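Local coordinates for protein disulfide-isomerase A4 (Rattus norvegicus, PDB 3EC3) that catalyses the rearrangement of disulfide bonds in proteins of the endoplasmic reticulum, represented here by its noncatalytic, thioredoxin-like b and b' domains, at residues 130-135 with 168-172; 41-45 with 57-61; 83-89 with 156-161. The protein carries 1 engineered substitution. All coordinates share one frame; numbering follows the deposited sequence.

Contact 1 of 3, residues 130-135 with 168-172; sequences YSKRPL and EYTFA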
loop_
_atom_site.group_PDB
_atom_site.type_symbol
_atom_site.label_atom_id
_atom_site.label_comp_id
_atom_site.label_asym_id
_atom_site.label_seq_id
_atom_site.Cartn_x
_atom_site.Cartn_y
_atom_site.Cartn_z
ATOM N N TYR A 130 6.643 -4.384 2.609
ATOM C CA TYR A 130 7.170 -3.355 3.513
ATOM C C TYR A 130 8.655 -3.513 3.806
ATOM O O TYR A 130 9.081 -3.464 4.973
ATOM C CB TYR A 130 6.333 -3.267 4.768
ATOM C CG TYR A 130 5.023 -2.575 4.454
ATOM C CD1 TYR A 130 3.861 -3.300 4.297
ATOM C CD2 TYR A 130 4.984 -1.189 4.273
ATOM C CE1 TYR A 130 2.627 -2.667 3.980
ATOM C CE2 TYR A 130 3.773 -0.538 3.959
ATOM C CZ TYR A 130 2.607 -1.287 3.841
ATOM O OH TYR A 130 1.455 -0.634 3.500
ATOM N N SER A 131 9.401 -3.639 2.709
ATOM C CA SER A 131 10.837 -3.783 2.730
ATOM C C SER A 131 11.521 -2.443 2.664
ATOM O O SER A 131 12.624 -2.310 3.178
ATOM C CB SER A 131 11.290 -4.629 1.550
ATOM O OG SER A 131 11.969 -5.738 2.060
ATOM N N LYS A 132 10.876 -1.437 2.066
ATOM C CA LYS A 132 11.533 -0.138 1.898
ATOM C C LYS A 132 11.745 0.529 3.256
ATOM O O LYS A 132 10.910 0.396 4.144
ATOM C CB LYS A 132 10.767 0.781 0.934
ATOM C CG LYS A 132 11.640 1.968 0.454
ATOM C CD LYS A 132 11.045 2.715 -0.737
ATOM C CE LYS A 132 12.047 3.789 -1.219
ATOM N NZ LYS A 132 11.463 4.565 -2.362
ATOM N N ARG A 133 12.866 1.232 3.410
ATOM C CA ARG A 133 13.188 1.977 4.639
ATOM C C ARG A 133 13.650 3.404 4.270
ATOM O O ARG A 133 14.192 3.629 3.156
ATOM C CB ARG A 133 14.298 1.280 5.460
ATOM C CG ARG A 133 14.052 -0.155 5.819
ATOM C CD ARG A 133 13.266 -0.269 7.111
ATOM N NE ARG A 133 12.952 -1.652 7.464
ATOM C CZ ARG A 133 11.957 -2.366 6.935
ATOM N NH1 ARG A 133 11.158 -1.843 6.013
ATOM N NH2 ARG A 133 11.747 -3.606 7.347
ATOM N N PRO A 134 13.448 4.368 5.192
ATOM C CA PRO A 134 12.767 4.224 6.501
ATOM C C PRO A 134 11.247 3.916 6.444
ATOM O O PRO A 134 10.548 4.374 5.541
ATOM C CB PRO A 134 12.988 5.583 7.178
ATOM C CG PRO A 134 14.165 6.203 6.453
ATOM C CD PRO A 134 13.980 5.726 5.008
ATOM N N LEU A 135 10.762 3.176 7.433
ATOM C CA LEU A 135 9.356 2.780 7.514
ATOM C C LEU A 135 8.795 3.233 8.863
ATOM O O LEU A 135 9.350 2.892 9.934
ATOM C CB LEU A 135 9.225 1.265 7.372
ATOM C CG LEU A 135 7.874 0.648 7.750
ATOM C CD1 LEU A 135 6.758 1.065 6.776
ATOM C CD2 LEU A 135 8.040 -0.877 7.770
ATOM N N GLU A 168 9.006 10.935 1.625
ATOM C CA GLU A 168 10.308 10.279 1.620
ATOM C C GLU A 168 10.367 9.043 2.544
ATOM O O GLU A 168 11.327 8.231 2.459
ATOM C CB GLU A 168 11.384 11.280 2.041
ATOM C CG GLU A 168 11.224 11.762 3.493
ATOM C CD GLU A 168 10.434 13.071 3.612
ATOM O OE1 GLU A 168 9.626 13.387 2.703
ATOM O OE2 GLU A 168 10.650 13.804 4.599
ATOM N N TYR A 169 9.344 8.878 3.407
ATOM C CA TYR A 169 9.238 7.684 4.254
ATOM C C TYR A 169 7.964 6.913 3.889
ATOM O O TYR A 169 7.004 7.517 3.419
ATOM C CB TYR A 169 9.161 8.079 5.742
ATOM C CG TYR A 169 10.284 9.012 6.166
ATOM C CD1 TYR A 169 11.593 8.815 5.695
ATOM C CD2 TYR A 169 10.041 10.078 7.040
ATOM C CE1 TYR A 169 12.660 9.667 6.080
ATOM C CE2 TYR A 169 11.099 10.937 7.439
ATOM C CZ TYR A 169 12.385 10.728 6.959
ATOM O OH TYR A 169 13.395 11.581 7.351
ATOM N N THR A 170 7.987 5.605 4.115
ATOM C CA THR A 170 6.790 4.729 3.955
ATOM C C THR A 170 6.096 4.663 5.331
ATOM O O THR A 170 6.776 4.595 6.353
ATOM C CB THR A 170 7.219 3.342 3.509
ATOM O OG1 THR A 170 8.074 3.456 2.337
ATOM C CG2 THR A 170 6.001 2.445 3.221
ATOM N N PHE A 171 4.761 4.769 5.361
ATOM C CA PHE A 171 3.993 4.709 6.626
ATOM C C PHE A 171 3.048 3.529 6.488
ATOM O O PHE A 171 2.561 3.228 5.370
ATOM C CB PHE A 171 3.153 5.955 6.820
ATOM C CG PHE A 171 3.932 7.232 7.161
ATOM C CD1 PHE A 171 4.747 7.863 6.242
ATOM C CD2 PHE A 171 3.776 7.823 8.418
ATOM C CE1 PHE A 171 5.425 9.053 6.565
ATOM C CE2 PHE A 171 4.457 9.018 8.758
ATOM C CZ PHE A 171 5.282 9.627 7.833
ATOM N N ALA A 172 2.808 2.839 7.598
ATOM C CA ALA A 172 1.853 1.724 7.595
ATOM C C ALA A 172 1.211 1.632 8.961
ATOM O O ALA A 172 1.839 2.024 9.985
ATOM C CB ALA A 172 2.567 0.414 7.260
HETATM O O HOH W 1 1.752 2.169 3.119
HETATM O O HOH W 2 10.593 3.973 2.817
#
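With chi1 at -52°, Thr170 turns its methyl CG2 anti to the backbone N and between Tyr130 and Leu135, while OG1, beside that N, lies on the side of Lys132. Tyr130, whose chi1 of -74° carries the ring across to Thr170 and Ala172, presents a ring edge to this methyl: Thr170 CG2 lies near the ring plane, 3.8 Å from Tyr130 CE2. The same Tyr130 CE2 touches Ala172 CB at 3.6 Å, approached obliquely, and Leu135 CD1 completes the apolar group 3.9 Å from Thr170 CG2. Leu135 and Thr170 form a parallel bridge at the start of strands 135-140 and 170-175, neighbours in the sheet of the second thioredoxin-like domain (b'), where helix 149-163 makes the beta-alpha-beta crossover between them. The residue before Leu135 accepts the backbone bond: Thr170 N donates to Pro134 O over 3.2 Å. A water that donates to Pro134 O sits 2.6 Å from Thr170 OG1, linking hydroxyl to carbonyl. Another, in the plane of the Tyr130 ring, accepts from Tyr130 OH and donates to Phe171 O at 2.6 Å. Behind a cis peptide, Pro134 lays CG obliquely against Tyr169 CD1, 3.7 Å away; the Tyr169 hydroxyl is hydrogen-bonded to Lys227, and its ring meets Phe226 of helix 216-227 edge-to-face. Arg133 NH1 donates to both Tyr130 O and Lys132 O, folding the side chain back on its own loop.

Contact 2 of 3, residues 41-45 with 57-61; sequences YLQYQ and FHHTF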
loop_
_atom_site.group_PDB
_atom_site.type_symbol
_atom_site.label_atom_id
_atom_site.label_comp_id
_atom_site.label_asym_id
_atom_site.label_seq_id
_atom_site.Cartn_x
_atom_site.Cartn_y
_atom_site.Cartn_z
ATOM N N TYR A 41 -0.788 -5.163 -24.591
ATOM C CA TYR A 41 -1.130 -6.284 -23.710
ATOM C C TYR A 41 0.042 -7.271 -23.572
ATOM O O TYR A 41 0.287 -7.832 -22.506
ATOM C CB TYR A 41 -2.376 -6.982 -24.257
ATOM C CG TYR A 41 -2.690 -8.312 -23.585
ATOM C CD1 TYR A 41 -2.642 -9.504 -24.304
ATOM C CD2 TYR A 41 -3.044 -8.366 -22.213
ATOM C CE1 TYR A 41 -2.935 -10.721 -23.708
ATOM C CE2 TYR A 41 -3.289 -9.583 -21.600
ATOM C CZ TYR A 41 -3.286 -10.742 -22.354
ATOM O OH TYR A 41 -3.549 -11.965 -21.753
ATOM N N LEU A 42 0.761 -7.511 -24.667
ATOM C CA LEU A 42 1.833 -8.498 -24.636
ATOM C C LEU A 42 2.984 -7.991 -23.780
ATOM O O LEU A 42 3.599 -8.764 -23.043
ATOM C CB LEU A 42 2.311 -8.824 -26.079
ATOM C CG LEU A 42 1.242 -9.524 -26.940
ATOM C CD1 LEU A 42 1.864 -9.803 -28.272
ATOM C CD2 LEU A 42 0.791 -10.866 -26.355
ATOM N N GLN A 43 3.247 -6.690 -23.854
ATOM C CA GLN A 43 4.249 -6.055 -23.020
ATOM C C GLN A 43 3.845 -6.129 -21.519
ATOM O O GLN A 43 4.671 -6.369 -20.608
ATOM C CB GLN A 43 4.413 -4.595 -23.441
ATOM C CG GLN A 43 5.205 -4.385 -24.722
ATOM C CD GLN A 43 6.581 -5.059 -24.696
ATOM O OE1 GLN A 43 6.757 -6.169 -25.201
ATOM N NE2 GLN A 43 7.547 -4.390 -24.128
ATOM N N TYR A 44 2.563 -5.930 -21.269
ATOM C CA TYR A 44 2.008 -6.050 -19.901
ATOM C C TYR A 44 2.203 -7.468 -19.347
ATOM O O TYR A 44 2.686 -7.629 -18.219
ATOM C CB TYR A 44 0.522 -5.657 -19.936
ATOM C CG TYR A 44 -0.205 -5.863 -18.601
ATOM C CD1 TYR A 44 -1.206 -6.817 -18.469
ATOM C CD2 TYR A 44 0.110 -5.078 -17.495
ATOM C CE1 TYR A 44 -1.870 -6.999 -17.248
ATOM C CE2 TYR A 44 -0.529 -5.252 -16.283
ATOM C CZ TYR A 44 -1.521 -6.234 -16.168
ATOM O OH TYR A 44 -2.188 -6.366 -14.950
ATOM N N GLN A 45 1.888 -8.496 -20.154
ATOM C CA GLN A 45 2.039 -9.896 -19.720
ATOM C C GLN A 45 3.510 -10.226 -19.426
ATOM O O GLN A 45 3.780 -11.023 -18.547
ATOM C CB GLN A 45 1.426 -10.925 -20.723
ATOM C CG GLN A 45 -0.152 -11.122 -20.671
ATOM C CD GLN A 45 -0.692 -11.969 -19.453
ATOM O OE1 GLN A 45 -0.028 -12.073 -18.411
ATOM N NE2 GLN A 45 -1.915 -12.547 -19.590
ATOM N N PHE A 57 -1.958 -9.940 -11.011
ATOM C CA PHE A 57 -2.248 -9.110 -12.192
ATOM C C PHE A 57 -3.559 -9.499 -12.885
ATOM O O PHE A 57 -3.874 -10.722 -13.008
ATOM C CB PHE A 57 -1.079 -9.291 -13.173
ATOM C CG PHE A 57 0.206 -8.684 -12.684
ATOM C CD1 PHE A 57 1.057 -9.404 -11.849
ATOM C CD2 PHE A 57 0.573 -7.392 -13.066
ATOM C CE1 PHE A 57 2.253 -8.842 -11.392
ATOM C CE2 PHE A 57 1.783 -6.832 -12.641
ATOM C CZ PHE A 57 2.619 -7.565 -11.776
ATOM N N HIS A 58 -4.316 -8.502 -13.362
ATOM C CA HIS A 58 -5.535 -8.771 -14.090
ATOM C C HIS A 58 -5.487 -7.980 -15.390
ATOM O O HIS A 58 -4.661 -7.044 -15.511
ATOM C CB HIS A 58 -6.751 -8.349 -13.289
ATOM C CG HIS A 58 -6.808 -8.999 -11.941
ATOM N ND1 HIS A 58 -7.473 -10.180 -11.717
ATOM C CD2 HIS A 58 -6.195 -8.677 -10.771
ATOM C CE1 HIS A 58 -7.318 -10.537 -10.445
ATOM N NE2 HIS A 58 -6.553 -9.633 -9.846
ATOM N N HIS A 59 -6.362 -8.356 -16.317
ATOM C CA HIS A 59 -6.486 -7.601 -17.584
ATOM C C HIS A 59 -7.889 -7.626 -18.070
ATOM O O HIS A 59 -8.671 -8.469 -17.673
ATOM C CB HIS A 59 -5.532 -8.139 -18.667
ATOM C CG HIS A 59 -5.817 -9.544 -19.083
ATOM N ND1 HIS A 59 -5.259 -10.631 -18.459
ATOM C CD2 HIS A 59 -6.592 -10.040 -20.079
ATOM C CE1 HIS A 59 -5.662 -11.741 -19.059
ATOM N NE2 HIS A 59 -6.466 -11.409 -20.058
ATOM N N THR A 60 -8.244 -6.658 -18.905
ATOM C CA THR A 60 -9.551 -6.688 -19.505
ATOM C C THR A 60 -9.486 -6.118 -20.915
ATOM O O THR A 60 -8.650 -5.233 -21.206
ATOM C CB THR A 60 -10.590 -5.906 -18.622
ATOM O OG1 THR A 60 -11.891 -6.085 -19.177
ATOM C CG2 THR A 60 -10.280 -4.414 -18.581
ATOM N N PHE A 61 -10.352 -6.617 -21.778
ATOM C CA PHE A 61 -10.493 -6.040 -23.102
ATOM C C PHE A 61 -11.875 -5.386 -23.263
ATOM O O PHE A 61 -12.273 -5.052 -24.376
ATOM C CB PHE A 61 -10.313 -7.128 -24.170
ATOM C CG PHE A 61 -9.138 -8.009 -23.944
ATOM C CD1 PHE A 61 -9.312 -9.389 -23.803
ATOM C CD2 PHE A 61 -7.855 -7.468 -23.855
ATOM C CE1 PHE A 61 -8.214 -10.237 -23.590
ATOM C CE2 PHE A 61 -6.718 -8.312 -23.648
ATOM C CZ PHE A 61 -6.905 -9.676 -23.513
#
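Tyr41 reaches from helix 39-51 to His59 of strand 57-60 and Phe61 just after it; its CB is directed at the strand, and chi1 169°, with CG anti to the backbone N, carries the ring on to His59. CG and CD2 are the first to meet Phe61, whose CE2 is 3.9 Å from Tyr41 CD2. Farther out, Tyr41 CE2 meets His59 CG at 3.6 Å, and Phe61 CZ stands over the centre of the Tyr41 ring. At the tip, Tyr41 OH hangs over one face of the imidazole, offset toward its rim, and accepts a bond of 2.8 Å from Gln45 NE2 one helical turn on, in the plane of the amide. The three rings make an aromatic cluster of two edge-to-face pairs: the edge of Phe61 stands on the face of Tyr41 with planes at 83°, and the edge of Tyr41 turns to the face of His59. Tyr44, nearly one turn on along the helix, sends its OH to the backbone: it donates to His58 O at 2.6 Å, tilted 23° from the carbonyl plane, while the edge of the Phe57 ring touches this hydroxyl through CD2 at 3.5 Å. Helix and strand run antiparallel, their axes 10.5 Å apart, within a beta-alpha-beta unit of the b domain; in catalytic thioredoxin domains the corresponding helix begins with the CXXC motif. Ser8 OG is hydrogen-bonded to His59 ND1 and Ser8 N to Gln45 OE1, which probably fixes the rotation of both groups. The tyrosine hydroxyls thus have different roles, Tyr41 accepting from a side chain and Tyr44 donating to the main chain, and each has a hydrogen-bond partner amid aromatic carbon.

Contact 3 of 3, residues 83-89 with 156-161; sequences KFQSKYE and RNKVLE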
loop_
_atom_site.group_PDB
_atom_site.type_symbol
_atom_site.label_atom_id
_atom_site.label_comp_id
_atom_site.label_asym_id
_atom_site.label_seq_id
_atom_site.Cartn_x
_atom_site.Cartn_y
_atom_site.Cartn_z
ATOM N N LYS A 83 -10.731 0.461 1.439
ATOM C CA LYS A 83 -10.177 0.621 2.825
ATOM C C LYS A 83 -8.801 1.333 2.852
ATOM O O LYS A 83 -8.382 1.832 3.906
ATOM C CB LYS A 83 -10.126 -0.760 3.513
ATOM C CG LYS A 83 -9.189 -1.763 2.796
ATOM C CD LYS A 83 -8.945 -3.082 3.615
ATOM C CE LYS A 83 -10.246 -3.913 3.835
ATOM N NZ LYS A 83 -10.788 -4.358 2.477
ATOM N N PHE A 84 -8.107 1.385 1.715
ATOM C CA PHE A 84 -6.801 2.077 1.613
ATOM C C PHE A 84 -6.773 3.375 0.845
ATOM O O PHE A 84 -5.687 4.005 0.710
ATOM C CB PHE A 84 -5.681 1.171 1.125
ATOM C CG PHE A 84 -5.525 -0.033 1.965
ATOM C CD1 PHE A 84 -5.405 -1.284 1.360
ATOM C CD2 PHE A 84 -5.568 0.063 3.374
ATOM C CE1 PHE A 84 -5.297 -2.427 2.155
ATOM C CE2 PHE A 84 -5.460 -1.078 4.151
ATOM C CZ PHE A 84 -5.327 -2.303 3.526
ATOM N N GLN A 85 -7.950 3.829 0.384
ATOM C CA GLN A 85 -8.007 5.100 -0.383
ATOM C C GLN A 85 -7.912 6.260 0.597
ATOM O O GLN A 85 -8.126 6.072 1.798
ATOM C CB GLN A 85 -9.371 5.177 -1.102
ATOM C CG GLN A 85 -9.401 4.159 -2.228
ATOM C CD GLN A 85 -10.769 3.978 -2.850
ATOM O OE1 GLN A 85 -11.751 4.594 -2.437
ATOM N NE2 GLN A 85 -10.839 3.075 -3.839
ATOM N N SER A 86 -7.648 7.486 0.104
ATOM C CA SER A 86 -7.627 8.649 1.005
ATOM C C SER A 86 -7.890 9.899 0.204
ATOM O O SER A 86 -7.779 9.889 -1.041
ATOM C CB SER A 86 -6.294 8.825 1.755
ATOM O OG SER A 86 -5.300 9.406 0.886
ATOM N N LYS A 87 -8.208 10.974 0.916
ATOM C CA LYS A 87 -8.404 12.289 0.245
ATOM C C LYS A 87 -7.163 12.803 -0.474
ATOM O O LYS A 87 -7.256 13.729 -1.306
ATOM C CB LYS A 87 -8.790 13.354 1.288
ATOM C CG LYS A 87 -9.775 12.907 2.263
ATOM C CD LYS A 87 -10.019 13.995 3.338
ATOM C CE LYS A 87 -8.824 14.235 4.258
ATOM N NZ LYS A 87 -9.315 14.888 5.529
ATOM N N TYR A 88 -5.999 12.268 -0.140
ATOM C CA TYR A 88 -4.737 12.762 -0.740
ATOM C C TYR A 88 -4.205 12.002 -1.942
ATOM O O TYR A 88 -3.164 12.384 -2.519
ATOM C CB TYR A 88 -3.663 12.817 0.333
ATOM C CG TYR A 88 -4.144 13.631 1.492
ATOM C CD1 TYR A 88 -4.287 13.073 2.743
ATOM C CD2 TYR A 88 -4.503 14.982 1.316
ATOM C CE1 TYR A 88 -4.740 13.853 3.820
ATOM C CE2 TYR A 88 -4.958 15.730 2.368
ATOM C CZ TYR A 88 -5.074 15.168 3.601
ATOM O OH TYR A 88 -5.514 15.952 4.650
ATOM N N GLU A 89 -4.907 10.954 -2.348
ATOM C CA GLU A 89 -4.425 10.067 -3.398
ATOM C C GLU A 89 -5.469 9.916 -4.473
ATOM O O GLU A 89 -6.653 9.791 -4.166
ATOM C CB GLU A 89 -4.101 8.663 -2.787
ATOM C CG GLU A 89 -3.056 8.694 -1.677
ATOM C CD GLU A 89 -3.126 7.421 -0.834
ATOM O OE1 GLU A 89 -3.813 7.414 0.221
ATOM O OE2 GLU A 89 -2.540 6.407 -1.287
ATOM N N ARG A 156 -6.273 5.373 11.354
ATOM C CA ARG A 156 -5.588 5.472 10.069
ATOM C C ARG A 156 -5.565 6.907 9.528
ATOM O O ARG A 156 -4.547 7.353 8.949
ATOM C CB ARG A 156 -6.223 4.467 9.047
ATOM C CG ARG A 156 -5.335 4.209 7.801
ATOM C CD ARG A 156 -6.195 3.361 6.782
ATOM N NE ARG A 156 -5.711 3.746 5.520
ATOM C CZ ARG A 156 -6.269 4.476 4.605
ATOM N NH1 ARG A 156 -7.575 4.874 4.552
ATOM N NH2 ARG A 156 -5.464 4.697 3.609
ATOM N N ASN A 157 -6.675 7.631 9.718
ATOM C CA ASN A 157 -6.786 8.986 9.281
ATOM C C ASN A 157 -5.719 9.900 9.958
ATOM O O ASN A 157 -5.183 10.769 9.332
ATOM C CB ASN A 157 -8.189 9.510 9.565
ATOM C CG ASN A 157 -9.222 9.010 8.569
ATOM O OD1 ASN A 157 -10.430 9.049 8.838
ATOM N ND2 ASN A 157 -8.761 8.552 7.410
ATOM N N LYS A 158 -5.404 9.655 11.228
ATOM C CA LYS A 158 -4.366 10.463 11.923
ATOM C C LYS A 158 -3.008 10.211 11.314
ATOM O O LYS A 158 -2.162 11.140 11.214
ATOM C CB LYS A 158 -4.334 10.069 13.396
ATOM C CG LYS A 158 -5.615 10.510 14.149
ATOM C CD LYS A 158 -5.421 10.199 15.644
ATOM C CE LYS A 158 -6.364 10.936 16.583
ATOM N NZ LYS A 158 -7.490 11.599 15.913
ATOM N N VAL A 159 -2.787 8.954 10.926
ATOM C CA VAL A 159 -1.531 8.573 10.272
ATOM C C VAL A 159 -1.403 9.208 8.877
ATOM O O VAL A 159 -0.346 9.751 8.513
ATOM C CB VAL A 159 -1.363 7.033 10.197
ATOM C CG1 VAL A 159 0.090 6.676 9.684
ATOM C CG2 VAL A 159 -1.624 6.428 11.581
ATOM N N LEU A 160 -2.491 9.193 8.116
ATOM C CA LEU A 160 -2.493 9.769 6.766
ATOM C C LEU A 160 -2.154 11.268 6.758
ATOM O O LEU A 160 -1.431 11.790 5.869
ATOM C CB LEU A 160 -3.890 9.592 6.187
ATOM C CG LEU A 160 -4.231 8.230 5.545
ATOM C CD1 LEU A 160 -5.753 8.085 5.415
ATOM C CD2 LEU A 160 -3.558 8.145 4.161
ATOM N N GLU A 161 -2.662 11.956 7.764
ATOM C CA GLU A 161 -2.289 13.375 7.974
ATOM C C GLU A 161 -0.779 13.651 8.068
ATOM O O GLU A 161 -0.327 14.706 7.612
ATOM C CB GLU A 161 -3.055 13.963 9.158
ATOM C CG GLU A 161 -4.562 13.996 8.907
ATOM C CD GLU A 161 -4.951 14.949 7.772
ATOM O OE1 GLU A 161 -4.459 16.097 7.739
ATOM O OE2 GLU A 161 -5.757 14.575 6.916
#
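Phe84 and Ser86 pass alongside helix 149-163, with Ser86 CA 7.8 Å from Leu160 CA, as segment 83-89 leaves a 3-10 turn and then folds into a type I beta turn from Ser86 to Glu89. Arg156 stretches out from the helix to the start of this loop. Its NH1 donates to Gln85 O over 3.1 Å, at 158° and in the guanidinium plane. Lys83 O and Phe84 CA cover one face of the guanidinium, and Leu160 CD1 lies 3.6 Å above the other. Arg156 NE also bonds to Val118 O and NH1 to Gln153 OE1, which should fix the rotation of the guanidinium. Leu160 CD2 rests on Ser86 CB at 3.7 Å. Ser86 OG, placed between its backbone N and carbonyl carbon (chi1 78°), accepts from Tyr88 N in an ST turn and donates to the anti lone pair of Glu89 OE1 at 2.6 Å. At the outer end Tyr88 OH donates to Glu161 OE2 over 2.7 Å, from the syn side and 22° out of the carboxylate plane, while Lys164 makes a cation-pi contact with the Tyr88 ring. The loop belongs to the b domain and the helix to b', making this an interdomain contact. Lys87 NZ adds a long salt bridge of 3.8 Å to Glu161 OE2; Lys87 is unmodified here, and its acetylation, suggested only by similarity, would be expected to remove the positive charge.

Overall arrangement
From the N terminus, contact 2 closes first, a short loop within the b domain that seats helix 39-51 on strand 57-60 of the first sheet. Contact 3 opens next, in the loop between strands 75-79 and 93-96. Contact 1 opens at 130-135 before contact 3 closes on helix 149-163, then closes itself at the start of strand 170-175, so the two cross along the chain. They also touch, Phe171 CD2 packing on Val159 CG1 at 4.1 Å. Contact 1 pairs two strands of the b' sheet, and contact 3 joins that domain to b. Contact 2 stands apart, its centre about 29 Å from each of the other centres.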